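Local coordinates for phosphatidylglycerophosphatase and protein-tyrosine phosphatase 1 (Mus musculus, PDB 3RGO) that removes the terminal phosphate of phosphatidylglycerophosphate to give phosphatidylglycerol, a step in the biosynthesis of cardiolipin in mitochondria, at residues R22-L25 with V29-V32; G55-R60 with L83-L88. All blocks are in the same frame, centred on the assembly; numbering follows the deposited sequence.

Interaction 1: R22-L25 with V29-V32; sequences RLVL and VRGV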
# COMPACT_ATOMS: atom_id res chain seq x y z
N ARG A 22 -0.62 -8.47 17.05
CA ARG A 22 -1.95 -8.62 16.48
C ARG A 22 -1.92 -8.69 14.95
O ARG A 22 -2.61 -9.51 14.34
CB ARG A 22 -2.84 -7.46 16.93
CG ARG A 22 -4.08 -7.25 16.08
CD ARG A 22 -5.34 -7.69 16.82
NE ARG A 22 -6.55 -7.30 16.10
CZ ARG A 22 -7.78 -7.35 16.61
NH1 ARG A 22 -7.96 -7.78 17.85
NH2 ARG A 22 -8.82 -6.97 15.88
N LEU A 23 -1.12 -7.82 14.34
CA LEU A 23 -1.05 -7.76 12.89
C LEU A 23 -0.54 -9.06 12.28
O LEU A 23 -1.08 -9.54 11.27
CB LEU A 23 -0.16 -6.60 12.44
CG LEU A 23 -0.76 -5.21 12.66
CD1 LEU A 23 0.24 -4.12 12.31
CD2 LEU A 23 -2.04 -5.06 11.86
N VAL A 24 0.48 -9.64 12.90
CA VAL A 24 1.11 -10.85 12.37
C VAL A 24 0.28 -12.11 12.63
O VAL A 24 0.07 -12.92 11.73
CB VAL A 24 2.52 -11.04 12.97
CG1 VAL A 24 3.08 -12.40 12.58
CG2 VAL A 24 3.44 -9.92 12.52
N LEU A 25 -0.20 -12.27 13.86
CA LEU A 25 -0.95 -13.46 14.23
C LEU A 25 -2.39 -13.42 13.72
O LEU A 25 -2.88 -14.41 13.17
CB LEU A 25 -0.94 -13.63 15.75
CG LEU A 25 0.44 -13.77 16.39
CD1 LEU A 25 0.36 -13.70 17.90
CD2 LEU A 25 1.11 -15.05 15.94
N VAL A 29 -0.16 -10.72 8.59
CA VAL A 29 0.75 -9.78 7.94
C VAL A 29 2.18 -10.32 7.93
O VAL A 29 2.78 -10.53 8.98
CB VAL A 29 0.74 -8.41 8.65
CG1 VAL A 29 1.87 -7.54 8.12
CG2 VAL A 29 -0.61 -7.73 8.47
N ARG A 30 2.72 -10.52 6.73
CA ARG A 30 4.10 -10.95 6.58
C ARG A 30 4.91 -9.95 5.77
O ARG A 30 6.11 -10.12 5.57
CB ARG A 30 4.18 -12.34 5.94
CG ARG A 30 3.58 -13.43 6.81
CD ARG A 30 4.37 -13.57 8.10
NE ARG A 30 3.53 -14.05 9.19
CZ ARG A 30 3.24 -15.33 9.39
NH1 ARG A 30 3.70 -16.26 8.56
NH2 ARG A 30 2.47 -15.69 10.41
N GLY A 31 4.23 -8.91 5.30
CA GLY A 31 4.89 -7.87 4.54
C GLY A 31 4.34 -6.52 4.92
O GLY A 31 3.18 -6.40 5.33
N VAL A 32 5.17 -5.49 4.83
CA VAL A 32 4.71 -4.14 5.12
C VAL A 32 5.29 -3.19 4.10
O VAL A 32 6.48 -3.25 3.77
CB VAL A 32 5.06 -3.72 6.57
CG1 VAL A 32 6.55 -3.86 6.82
CG2 VAL A 32 4.59 -2.28 6.86

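Interaction 2: G55-R60 with L83-L88; sequences GVEQLR and LKYQAL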
# COMPACT_ATOMS: atom_id res chain seq x y z
N GLY A 55 8.97 -11.68 11.63
CA GLY A 55 8.82 -12.44 10.40
C GLY A 55 8.14 -11.69 9.27
O GLY A 55 7.60 -12.30 8.35
N VAL A 56 8.16 -10.36 9.33
CA VAL A 56 7.60 -9.58 8.22
C VAL A 56 8.66 -8.76 7.49
O VAL A 56 9.51 -8.11 8.10
CB VAL A 56 6.39 -8.70 8.65
CG1 VAL A 56 6.18 -8.77 10.14
CG2 VAL A 56 6.55 -7.26 8.15
N GLU A 57 8.60 -8.81 6.16
CA GLU A 57 9.50 -8.06 5.30
C GLU A 57 8.95 -6.66 5.07
O GLU A 57 7.78 -6.49 4.73
CB GLU A 57 9.67 -8.78 3.97
CG GLU A 57 10.66 -8.14 3.01
CD GLU A 57 10.70 -8.83 1.66
OE1 GLU A 57 9.86 -9.73 1.44
OE2 GLU A 57 11.56 -8.48 0.83
N GLN A 58 9.81 -5.65 5.23
CA GLN A 58 9.41 -4.27 5.02
C GLN A 58 9.94 -3.74 3.69
O GLN A 58 11.12 -3.88 3.38
CB GLN A 58 9.91 -3.37 6.15
CG GLN A 58 9.52 -1.89 5.99
CD GLN A 58 10.06 -1.01 7.10
OE1 GLN A 58 11.27 -0.99 7.36
NE2 GLN A 58 9.18 -0.27 7.76
N LEU A 59 9.05 -3.17 2.89
CA LEU A 59 9.44 -2.45 1.69
C LEU A 59 9.22 -0.96 1.92
O LEU A 59 8.11 -0.52 2.22
CB LEU A 59 8.63 -2.93 0.48
CG LEU A 59 8.65 -2.02 -0.76
CD1 LEU A 59 10.06 -1.90 -1.32
CD2 LEU A 59 7.68 -2.53 -1.81
N ARG A 60 10.29 -0.17 1.80
CA ARG A 60 10.19 1.26 2.00
C ARG A 60 10.13 1.98 0.67
O ARG A 60 10.99 1.77 -0.20
CB ARG A 60 11.36 1.79 2.82
CG ARG A 60 11.19 1.64 4.32
CD ARG A 60 12.28 2.40 5.06
NE ARG A 60 13.61 2.02 4.60
CZ ARG A 60 14.31 1.00 5.09
NH1 ARG A 60 13.80 0.26 6.07
NH2 ARG A 60 15.51 0.72 4.61
N LEU A 83 1.80 -8.62 -4.60
CA LEU A 83 1.46 -9.83 -5.35
C LEU A 83 2.34 -10.99 -4.92
O LEU A 83 1.91 -12.15 -4.91
CB LEU A 83 1.59 -9.58 -6.85
CG LEU A 83 0.61 -8.56 -7.44
CD1 LEU A 83 0.86 -8.34 -8.93
CD2 LEU A 83 -0.82 -9.00 -7.21
N LYS A 84 3.59 -10.68 -4.57
CA LYS A 84 4.49 -11.66 -3.99
C LYS A 84 3.83 -12.34 -2.80
O LYS A 84 3.82 -13.57 -2.70
CB LYS A 84 5.79 -10.97 -3.54
CG LYS A 84 6.70 -11.83 -2.66
CD LYS A 84 7.85 -10.99 -2.12
CE LYS A 84 8.78 -11.82 -1.25
NZ LYS A 84 9.97 -11.02 -0.82
N TYR A 85 3.25 -11.55 -1.91
CA TYR A 85 2.60 -12.11 -0.72
C TYR A 85 1.22 -12.71 -1.00
O TYR A 85 0.81 -13.64 -0.32
CB TYR A 85 2.60 -11.10 0.44
CG TYR A 85 3.97 -11.04 1.09
CD1 TYR A 85 4.37 -12.04 1.97
CD2 TYR A 85 4.87 -10.03 0.78
CE1 TYR A 85 5.63 -12.02 2.54
CE2 TYR A 85 6.12 -10.00 1.35
CZ TYR A 85 6.50 -11.00 2.23
OH TYR A 85 7.75 -10.97 2.80
N GLN A 86 0.52 -12.19 -2.00
CA GLN A 86 -0.73 -12.80 -2.43
C GLN A 86 -0.51 -14.25 -2.86
O GLN A 86 -1.33 -15.12 -2.56
CB GLN A 86 -1.38 -12.02 -3.57
CG GLN A 86 -2.66 -12.67 -4.09
CD GLN A 86 -3.19 -12.02 -5.34
OE1 GLN A 86 -3.85 -10.97 -5.29
NE2 GLN A 86 -2.93 -12.64 -6.49
N ALA A 87 0.58 -14.49 -3.58
CA ALA A 87 0.93 -15.84 -4.03
C ALA A 87 1.25 -16.77 -2.87
O ALA A 87 1.14 -17.99 -2.98
CB ALA A 87 2.10 -15.79 -5.01
N LEU A 88 1.67 -16.18 -1.75
CA LEU A 88 2.04 -16.94 -0.57
C LEU A 88 0.84 -17.12 0.35
O LEU A 88 0.92 -17.82 1.36
CB LEU A 88 3.15 -16.22 0.20
CG LEU A 88 4.49 -16.01 -0.49
CD1 LEU A 88 5.34 -14.99 0.26
CD2 LEU A 88 5.22 -17.33 -0.61
O HOH W 1 7.91 -12.46 5.30

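Interaction 1: R22-L25 with V29-V32
Leu23 and Val29 are joined backbone to backbone where helix 20-26 turns into strand 29-35, a tight helix-to-strand connection in the alpha/beta fold of a dual-specificity phosphatase. The amide of Val29 donates to the carbonyl oxygen of Leu23, with 3.1 Å between Val29 N and Leu23 O and an N-H...O angle of 164°. In this way the first strand residue is tied to a carbonyl of the helix, across a link of two residues. The closest pair of CA atoms belongs to Val24 and Val29, 4.6 Å apart.

The same carbonyl is partly wrapped by the residue that binds it: Val29 CB and Val29 CG2 each lie 3.4 Å from Leu23 O. Beyond it, Val29 CG2 meets Leu23 CB at 4.2 Å, a loose apolar touch. Both side chains also reach Tyr93 of strand 91-95, which extends this small hydrophobic patch into the sheet, while Leu23 leans on Tyr2 of the first strand as well.

Val24 contributes both of its methyls. Val24 CG2 approaches the carbonyl oxygen of Val29, which is buried here without a hydrogen-bonding partner in the model. Val24 also packs against Ala54 and Val56, so the helix is in touch with the loop that leads to strand 57-61. The CB of Arg30 points away from the helix, but a bend at chi2 (-63°) returns the chain, which crosses Val24 at about a right angle. Val24 CG1, set anti to its own backbone N (chi1 172°), approaches the guanidinium obliquely and stands 3.8 Å from Arg30 NE, a second polar atom buried without a hydrogen-bonding partner in the model.

Interaction 2: G55-R60 with L83-L88
Glu57, Lys84 and Tyr85 meet at a single oxygen. Glu57 OE1 takes one bond from each of the two neighbouring helix residues: Lys84 NZ lies 2.6 Å from Glu57 OE1 in a salt bridge, and Tyr85 OH donates to the same oxygen at 2.8 Å. The donors divide the carboxylate oxygen between them, the ammonium using the syn lone pair, on the side of Glu57 OE2, and the phenol using the anti one. Donors on both lone pairs of this oxygen should restrict the rotation of the carboxylate and would be expected to favour its charged form.

Glu57 leaves strand 57-61 toward the helix with CG anti to its backbone N (chi1 -177°). Its chain and that of Lys84 are both extended, which lets their charged ends meet; they cross at about a right angle. The tyrosine comes in at a slant. Glu57 OE1 sits at the ring edge, near its plane, while the carboxylate plane is turned 72° from the ring. The hydroxyl also abuts the start of the glutamate chain, with 3.1 Å between Tyr85 OH and Glu57 CB.

The phenol has a further partner: a water donates to Tyr85 OH at 2.9 Å and to Gly55 O at 3.1 Å, linking the helix to the turn before the strand. Gly55 has positive phi and closes the preceding helix in a Schellman motif. The tyrosine ring, for its part, meets Phe81 edge to face and rests on Arg30. The general point is that one shared acceptor can join strand to helix through paired donors. Strand 57-61, an outer strand of the sheet, is thus fastened by polar side chains to helix 72-88, a helix-on-sheet contact within the layered alpha/beta fold of the cysteine-dependent phosphatases.

How the interactions relate
The centres of the two contacts lie about 10 Å apart on the same side of the chain's centre, and they follow in series, interaction 1 closing before interaction 2 opens. Their strands, 29-35 and 57-61, are parallel neighbours in one five-stranded mixed sheet, so backbone pairing joins them directly: probable hydrogen bonds run from Val32 N to Glu57 O and from Leu59 N to Val32 O. The contacts also touch where Arg30 O packs 3.3 Å from Tyr85 OH. Each contact fastens a helix, 20-26 or 72-88, to one of these adjacent strands within one phosphatase domain. Both lie away from Cys96, the predicted phosphocysteine intermediate.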